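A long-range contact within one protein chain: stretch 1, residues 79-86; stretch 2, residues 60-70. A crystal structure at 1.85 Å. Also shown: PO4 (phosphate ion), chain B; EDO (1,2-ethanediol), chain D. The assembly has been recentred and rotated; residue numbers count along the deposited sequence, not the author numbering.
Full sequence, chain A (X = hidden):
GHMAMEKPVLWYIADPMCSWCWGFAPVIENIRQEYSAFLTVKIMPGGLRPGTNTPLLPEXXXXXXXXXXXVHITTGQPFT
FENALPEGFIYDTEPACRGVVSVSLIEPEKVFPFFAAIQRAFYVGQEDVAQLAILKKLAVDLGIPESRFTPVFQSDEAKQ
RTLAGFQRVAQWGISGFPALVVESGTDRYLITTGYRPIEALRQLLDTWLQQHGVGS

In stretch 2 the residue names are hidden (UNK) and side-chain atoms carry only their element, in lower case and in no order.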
ATOM      1  N   PHE A  79      -2.179 -16.457  -0.104  1.00 46.78           N
ATOM      2  CA  PHE A  79      -3.344 -16.073  -0.914  1.00 46.63           C
ATOM      3  C   PHE A  79      -4.333 -17.227  -0.830  1.00 46.20           C
ATOM      4  O   PHE A  79      -3.923 -18.370  -0.765  1.00 45.82           O
ATOM      5  CB  PHE A  79      -2.976 -15.900  -2.405  1.00 46.04           C
ATOM      6  CG  PHE A  79      -2.008 -14.768  -2.694  1.00 47.72           C
ATOM      7  CD1 PHE A  79      -2.476 -13.549  -3.193  1.00 45.83           C
ATOM      8  CD2 PHE A  79      -0.638 -14.954  -2.540  1.00 45.24           C
ATOM      9  CE1 PHE A  79      -1.605 -12.517  -3.515  1.00 46.97           C
ATOM     10  CE2 PHE A  79       0.259 -13.917  -2.824  1.00 46.49           C
ATOM     11  CZ  PHE A  79      -0.213 -12.701  -3.298  1.00 45.31           C
ATOM     12  N   THR A  80      -5.625 -16.915  -0.831  1.00 45.74           N
ATOM     13  CA  THR A  80      -6.675 -17.927  -0.952  1.00 45.69           C
ATOM     14  C   THR A  80      -7.109 -17.976  -2.398  1.00 45.59           C
ATOM     15  O   THR A  80      -7.699 -17.032  -2.914  1.00 44.86           O
ATOM     16  CB  THR A  80      -7.867 -17.621  -0.050  1.00 45.66           C
ATOM     17  OG1 THR A  80      -7.379 -17.384   1.266  1.00 45.38           O
ATOM     18  CG2 THR A  80      -8.841 -18.800  -0.022  1.00 45.45           C
ATOM     19  N   PHE A  81      -6.740 -19.062  -3.071  1.00 45.49           N
ATOM     20  CA  PHE A  81      -6.939 -19.151  -4.499  1.00 45.82           C
ATOM     21  C   PHE A  81      -8.315 -19.698  -4.811  1.00 46.68           C
ATOM     22  O   PHE A  81      -8.887 -19.372  -5.850  1.00 47.12           O
ATOM     23  CB  PHE A  81      -5.851 -20.022  -5.144  1.00 45.33           C
ATOM     24  CG  PHE A  81      -4.527 -19.352  -5.206  1.00 44.11           C
ATOM     25  CD1 PHE A  81      -4.279 -18.372  -6.134  1.00 44.90           C
ATOM     26  CD2 PHE A  81      -3.524 -19.675  -4.300  1.00 44.33           C
ATOM     27  CE1 PHE A  81      -3.044 -17.738  -6.181  1.00 45.55           C
ATOM     28  CE2 PHE A  81      -2.289 -19.038  -4.347  1.00 44.22           C
ATOM     29  CZ  PHE A  81      -2.056 -18.071  -5.280  1.00 45.63           C
ATOM     30  N   GLU A  82      -8.842 -20.525  -3.910  1.00 47.25           N
ATOM     31  CA  GLU A  82     -10.156 -21.146  -4.102  1.00 48.14           C
ATOM     32  C   GLU A  82     -11.223 -20.046  -4.174  1.00 47.59           C
ATOM     33  O   GLU A  82     -11.335 -19.222  -3.270  1.00 47.57           O
ATOM     34  CB  GLU A  82     -10.468 -22.120  -2.963  1.00 48.64           C
ATOM     35  CG  GLU A  82      -9.611 -23.392  -2.924  1.00 52.87           C
ATOM     36  CD  GLU A  82      -8.152 -23.133  -2.518  1.00 57.59           C
ATOM     37  OE1 GLU A  82      -7.870 -22.125  -1.800  1.00 56.32           O
ATOM     38  OE2 GLU A  82      -7.289 -23.951  -2.928  1.00 58.76           O
ATOM     39  N   ASN A  83     -11.987 -20.048  -5.267  1.00 47.30           N
ATOM     40  CA  ASN A  83     -12.984 -19.011  -5.574  1.00 47.87           C
ATOM     41  C   ASN A  83     -12.506 -17.552  -5.563  1.00 47.23           C
ATOM     42  O   ASN A  83     -13.312 -16.642  -5.385  1.00 47.77           O
ATOM     43  CB  ASN A  83     -14.257 -19.199  -4.744  1.00 48.04           C
ATOM     44  CG  ASN A  83     -14.935 -20.526  -5.040  1.00 50.65           C
ATOM     45  OD1 ASN A  83     -14.602 -21.551  -4.446  1.00 53.86           O
ATOM     46  ND2 ASN A  83     -15.878 -20.519  -5.979  1.00 52.43           N
ATOM     47  N   ALA A  84     -11.204 -17.347  -5.770  1.00 46.95           N
ATOM     48  CA  ALA A  84     -10.611 -16.010  -5.938  1.00 46.39           C
ATOM     49  C   ALA A  84     -11.298 -15.206  -7.039  1.00 46.83           C
ATOM     50  O   ALA A  84     -11.701 -15.756  -8.084  1.00 45.45           O
ATOM     51  CB  ALA A  84      -9.112 -16.117  -6.234  1.00 46.57           C
ATOM     52  N   LEU A  85     -11.438 -13.903  -6.784  1.00 46.44           N
ATOM     53  CA  LEU A  85     -11.936 -12.954  -7.784  1.00 47.06           C
ATOM     54  C   LEU A  85     -13.123 -13.498  -8.588  1.00 47.11           C
ATOM     55  O   LEU A  85     -12.990 -13.710  -9.799  1.00 47.36           O
ATOM     56  CB  LEU A  85     -10.788 -12.528  -8.721  1.00 46.42           C
ATOM     57  CG  LEU A  85      -9.571 -11.889  -8.034  1.00 46.73           C
ATOM     58  CD1 LEU A  85      -8.377 -11.729  -8.981  1.00 47.98           C
ATOM     59  CD2 LEU A  85      -9.929 -10.543  -7.426  1.00 47.45           C
ATOM     60  N   PRO A  86     -14.291 -13.703  -7.928  1.00 47.65           N
ATOM     61  CA  PRO A  86     -15.458 -14.300  -8.589  1.00 47.72           C
ATOM     62  C   PRO A  86     -15.964 -13.369  -9.672  1.00 48.22           C
ATOM     63  O   PRO A  86     -15.741 -12.164  -9.589  1.00 47.87           O
ATOM     64  CB  PRO A  86     -16.525 -14.379  -7.481  1.00 48.13           C
ATOM     65  CG  PRO A  86     -15.867 -13.954  -6.218  1.00 47.85           C
ATOM     66  CD  PRO A  86     -14.569 -13.298  -6.536  1.00 47.78           C
ATOM     67  N   UNK A  60      -7.897 -10.523 -17.926  1.00 40.99           N
ATOM     68  CA  UNK A  60      -7.277  -9.687 -16.902  1.00 41.02           C
ATOM     69  C   UNK A  60      -7.240 -10.427 -15.567  1.00 40.34           C
ATOM     70  O   UNK A  60      -6.231 -10.394 -14.848  1.00 39.60           O
ATOM     71  n   UNK A  60      -4.242  -6.228 -17.577  1.00 58.82           N
ATOM     72  c   UNK A  60      -7.442  -7.376 -15.704  1.00 44.87           C
ATOM     73  c   UNK A  60      -5.704  -6.294 -17.204  1.00 55.13           C
ATOM     74  c   UNK A  60      -7.994  -8.313 -16.804  1.00 41.61           C
ATOM     75  c   UNK A  60      -5.954  -7.044 -15.879  1.00 49.62           C
ATOM     76  N   UNK A  61      -8.327 -11.117 -15.233  1.00 39.91           N
ATOM     77  CA  UNK A  61      -8.340 -11.914 -13.989  1.00 40.04           C
ATOM     78  C   UNK A  61      -7.223 -12.987 -14.003  1.00 39.08           C
ATOM     79  O   UNK A  61      -6.546 -13.194 -13.010  1.00 39.40           O
ATOM     80  c   UNK A  61     -11.238 -14.208 -12.600  1.00 41.21           C
ATOM     81  n   UNK A  61     -11.276 -15.122 -11.456  1.00 44.05           N
ATOM     82  c   UNK A  61      -9.717 -12.561 -13.806  1.00 40.20           C
ATOM     83  c   UNK A  61      -9.857 -13.467 -12.605  1.00 41.11           C
ATOM     84  n   UNK A  61     -10.907 -17.133 -10.389  1.00 47.48           N
ATOM     85  c   UNK A  61     -10.871 -16.391 -11.494  1.00 48.53           C
ATOM     86  n   UNK A  61     -10.439 -16.931 -12.643  1.00 49.61           N
ATOM     87  N   UNK A  62      -7.047 -13.662 -15.129  1.00 38.96           N
ATOM     88  CA  UNK A  62      -5.988 -14.686 -15.225  1.00 40.07           C
ATOM     89  C   UNK A  62      -4.591 -14.071 -15.067  1.00 40.66           C
ATOM     90  O   UNK A  62      -3.708 -14.675 -14.459  1.00 41.32           O
ATOM     91  c   UNK A  62      -6.102 -15.466 -16.516  1.00 39.60           C
ATOM     92  N   UNK A  63      -4.383 -12.878 -15.617  1.00 41.60           N
ATOM     93  CA  UNK A  63      -3.102 -12.187 -15.436  1.00 42.95           C
ATOM     94  C   UNK A  63      -2.860 -11.922 -13.971  1.00 42.97           C
ATOM     95  O   UNK A  63      -1.764 -12.141 -13.465  1.00 43.16           O
ATOM     96  c   UNK A  63      -3.058  -9.764 -18.464  1.00 52.65           C
ATOM     97  c   UNK A  63      -3.056 -11.067 -17.684  1.00 46.73           C
ATOM     98  o   UNK A  63      -3.864  -8.858 -18.210  1.00 56.14           O
ATOM     99  c   UNK A  63      -3.060 -10.870 -16.208  1.00 43.89           C
ATOM    100  n   UNK A  63      -2.170  -9.677 -19.445  1.00 54.23           N
ATOM    101  N   UNK A  64      -3.886 -11.431 -13.282  1.00 43.00           N
ATOM    102  CA  UNK A  64      -3.745 -11.078 -11.872  1.00 42.91           C
ATOM    103  C   UNK A  64      -3.427 -12.331 -11.046  1.00 42.92           C
ATOM    104  O   UNK A  64      -2.514 -12.329 -10.202  1.00 43.18           O
ATOM    105  c   UNK A  64      -5.020 -10.344 -11.344  1.00 43.01           C
ATOM    106  c   UNK A  64      -6.568  -8.347 -11.902  1.00 44.98           C
ATOM    107  c   UNK A  64      -5.164  -8.966 -12.013  1.00 42.61           C
ATOM    108  c   UNK A  64      -5.007 -10.235  -9.807  1.00 41.63           C
ATOM    109  N   UNK A  65      -4.149 -13.414 -11.318  1.00 42.35           N
ATOM    110  CA  UNK A  65      -3.926 -14.648 -10.576  1.00 42.38           C
ATOM    111  C   UNK A  65      -2.512 -15.217 -10.816  1.00 41.97           C
ATOM    112  O   UNK A  65      -1.927 -15.799  -9.922  1.00 41.73           O
ATOM    113  c   UNK A  65      -6.512 -15.148  -8.934  1.00 42.58           C
ATOM    114  c   UNK A  65      -4.997 -15.686 -10.936  1.00 41.73           C
ATOM    115  c   UNK A  65      -7.388 -16.348 -10.978  1.00 42.70           C
ATOM    116  c   UNK A  65      -6.415 -15.312 -10.466  1.00 43.93           C
ATOM    117  N   UNK A  66      -1.970 -15.042 -12.024  1.00 42.04           N
ATOM    118  CA  UNK A  66      -0.602 -15.462 -12.279  1.00 42.47           C
ATOM    119  C   UNK A  66       0.337 -14.658 -11.373  1.00 43.16           C
ATOM    120  O   UNK A  66       1.277 -15.226 -10.805  1.00 41.51           O
ATOM    121  c   UNK A  66      -0.212 -15.278 -13.747  1.00 43.04           C
ATOM    122  c   UNK A  66       2.201 -14.589 -14.431  1.00 43.22           C
ATOM    123  n   UNK A  66       3.393 -15.270 -14.449  1.00 44.37           N
ATOM    124  n   UNK A  66       1.911 -16.647 -13.738  1.00 43.19           N
ATOM    125  c   UNK A  66       3.192 -16.508 -14.026  1.00 43.30           C
ATOM    126  c   UNK A  66       1.256 -15.457 -13.989  1.00 44.04           C
ATOM    127  N   UNK A  67       0.064 -13.351 -11.222  1.00 43.47           N
ATOM    128  CA  UNK A  67       0.860 -12.512 -10.314  1.00 45.06           C
ATOM    129  C   UNK A  67       0.779 -13.045  -8.875  1.00 45.33           C
ATOM    130  O   UNK A  67       1.799 -13.142  -8.204  1.00 45.20           O
ATOM    131  c   UNK A  67       0.467 -11.015 -10.385  1.00 45.29           C
ATOM    132  c   UNK A  67       0.874 -10.366 -11.674  1.00 49.05           C
ATOM    133  n   UNK A  67       0.332  -9.182 -12.126  1.00 53.82           N
ATOM    134  c   UNK A  67       0.854  -8.879 -13.307  1.00 53.96           C
ATOM    135  n   UNK A  67       1.715  -9.828 -13.637  1.00 52.70           N
ATOM    136  c   UNK A  67       1.747 -10.766 -12.627  1.00 51.53           C
ATOM    137  N   UNK A  68      -0.422 -13.421  -8.420  1.00 45.19           N
ATOM    138  CA  UNK A  68      -0.593 -13.956  -7.071  1.00 44.47           C
ATOM    139  C   UNK A  68       0.239 -15.225  -6.868  1.00 44.52           C
ATOM    140  O   UNK A  68       0.976 -15.354  -5.905  1.00 45.53           O
ATOM    141  c   UNK A  68      -6.921 -12.651  -5.227  1.00 44.88           C
ATOM    142  c   UNK A  68      -3.013 -13.167  -6.674  1.00 45.95           C
ATOM    143  c   UNK A  68      -2.057 -14.312  -6.794  1.00 44.05           C
ATOM    144  c   UNK A  68      -4.329 -13.235  -6.137  1.00 46.64           C
ATOM    145  c   UNK A  68      -2.841 -11.862  -7.127  1.00 44.40           C
ATOM    146  c   UNK A  68      -6.382 -13.955  -5.077  1.00 44.68           C
ATOM    147  n   UNK A  68      -3.967 -11.135  -6.878  1.00 46.33           N
ATOM    148  c   UNK A  68      -6.184 -11.631  -5.792  1.00 45.02           C
ATOM    149  c   UNK A  68      -4.896 -11.937  -6.254  1.00 46.60           C
ATOM    150  c   UNK A  68      -5.086 -14.262  -5.539  1.00 45.54           C
ATOM    151  N   UNK A  69       0.119 -16.174  -7.781  1.00 43.53           N
ATOM    152  CA  UNK A  69       0.977 -17.354  -7.729  1.00 43.88           C
ATOM    153  C   UNK A  69       2.480 -16.990  -7.677  1.00 44.42           C
ATOM    154  O   UNK A  69       3.204 -17.521  -6.835  1.00 45.42           O
ATOM    155  c   UNK A  69      -0.669 -18.948  -8.786  1.00 43.29           C
ATOM    156  c   UNK A  69      -1.826 -18.788  -9.469  1.00 42.80           C
ATOM    157  n   UNK A  69      -2.720 -19.716  -8.984  1.00 42.83           N
ATOM    158  c   UNK A  69      -2.134 -20.418  -8.035  1.00 44.09           C
ATOM    159  n   UNK A  69      -0.899 -19.960  -7.883  1.00 43.84           N
ATOM    160  c   UNK A  69       0.657 -18.261  -8.900  1.00 42.47           C
ATOM    161  N   UNK A  70       2.950 -16.084  -8.553  1.00 45.50           N
ATOM    162  CA  UNK A  70       4.347 -15.640  -8.526  1.00 44.77           C
ATOM    163  C   UNK A  70       4.753 -15.085  -7.191  1.00 44.70           C
ATOM    164  O   UNK A  70       5.835 -15.424  -6.699  1.00 44.77           O
ATOM    165  c   UNK A  70       4.677 -14.585  -9.596  1.00 45.26           C
ATOM    166  o   UNK A  70       4.358 -15.057 -10.873  1.00 47.50           O
TER
HETATM  167  P   PO4 B 215      -1.379  -7.123  -9.643  1.00 53.06           P
HETATM  168  O1  PO4 B 215      -1.889  -7.956 -10.785  1.00 54.26           O
HETATM  169  O2  PO4 B 215      -1.848  -5.685  -9.712  1.00 56.79           O
HETATM  170  O3  PO4 B 215      -1.796  -7.760  -8.353  1.00 48.46           O
HETATM  171  O4  PO4 B 215       0.138  -7.059  -9.794  1.00 55.01           O
HETATM  172  C1  EDO D 217       6.535 -18.201 -10.528  1.00 56.71           C
HETATM  173  O1  EDO D 217       5.175 -17.858 -10.816  1.00 56.80           O
HETATM  174  C2  EDO D 217       7.441 -17.079 -10.982  1.00 57.54           C
HETATM  175  O2  EDO D 217       6.915 -16.664 -12.241  1.00 61.56           O

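Position 60 carries four carbons in a row ending in a nitrogen, an unbranched chain that stays out of reach of stretch 1. This is lysine, K60. Its NZ reaches forward along the helix instead, toward position 63.

Position 61 has three carbons, a nitrogen, and then a carbon bearing two more nitrogens, a guanidinium; its inner nitrogen lies 2.8 Å from L85 O and one of its outer nitrogens 2.8 Å from A84 O. This is arginine, R61. The chain is extended (chi1 to chi3 all t), which brings the group to two consecutive carbonyls. NE donates to L85 O with an N-H...O angle of 144°, and NH2 donates to A84 O at 170°. Both oxygens lie near the guanidinium plane, at its edge, where the N-H bonds point.

Position 62 has a single carbon, directed away from stretch 1: alanine, A62. Position 63 has three carbons, the third carrying one oxygen and one nitrogen, an amide out of reach of stretch 1, so glutamine, Q63. Its OE1 accepts a hydrogen bond from K60 NZ at 2.7 Å.

Position 64 has four carbons forked at the first, one arm two carbons long, and its short arm meets the side chain of L85: isoleucine, I64. The closest pair is CG2 and L85 CD1, 3.8 Å apart. Position 65 also has four carbons, but the fork is at the second; its CB points sideways, yet one terminal carbon reaches A84 and L85. This is leucine, L65, whose CD2 lies 3.9 Å from both A84 CB and L85 CD1.

Positions 66 and 67 each have one carbon followed by a five-membered ring of three carbons and two nitrogens, and neither makes a contact with stretch 1, which identifies histidines H66 and H67. The H67 ring leads away, and its ND1 donates to PO4 O1 at 2.9 Å and 167°.

Position 68 bears one carbon and fused five- and six-membered rings holding eight carbons and one nitrogen, an indole that touches F79, F81, A84 and L85: tryptophan, W68. F79 forms an offset stack with its five-membered ring, centroids 4.7 Å apart and planes at 26°. W68 CB lies over the F79 face, 3.9 Å from the ring centroid, a CH-pi contact. Farther along the indole, CZ3 is 3.7 Å from A84 CB and CZ2 is 3.9 Å from L85 CD1.

Position 69 repeats the one-carbon, five-membered ring pattern; although its CB points away, the ring returns to stack on F81, centroids 3.9 Å apart and planes only 3° from parallel. This is histidine, H69. Position 70 has one carbon and one oxygen and makes no contact with stretch 1: serine, S70. Its OG and EDO O1, 2.9 Å apart, form a hydrogen bond.

The contact packs an irregular segment against a helix, burying 559 Å² in total. W68, with the largest covered area, joins F79 at one end to A84 and L85 at the other. A type II turn from F81 to A84, closed by A84 N to F81 O at 3.1 Å, leaves E82 and N83 outside the contact. R61 then secures the backbone where the turn ends, at the carbonyls of A84 and L85, complementing the apolar packing with directional hydrogen bonds.

Stretch 2 60-70: KRAQILHHWHS
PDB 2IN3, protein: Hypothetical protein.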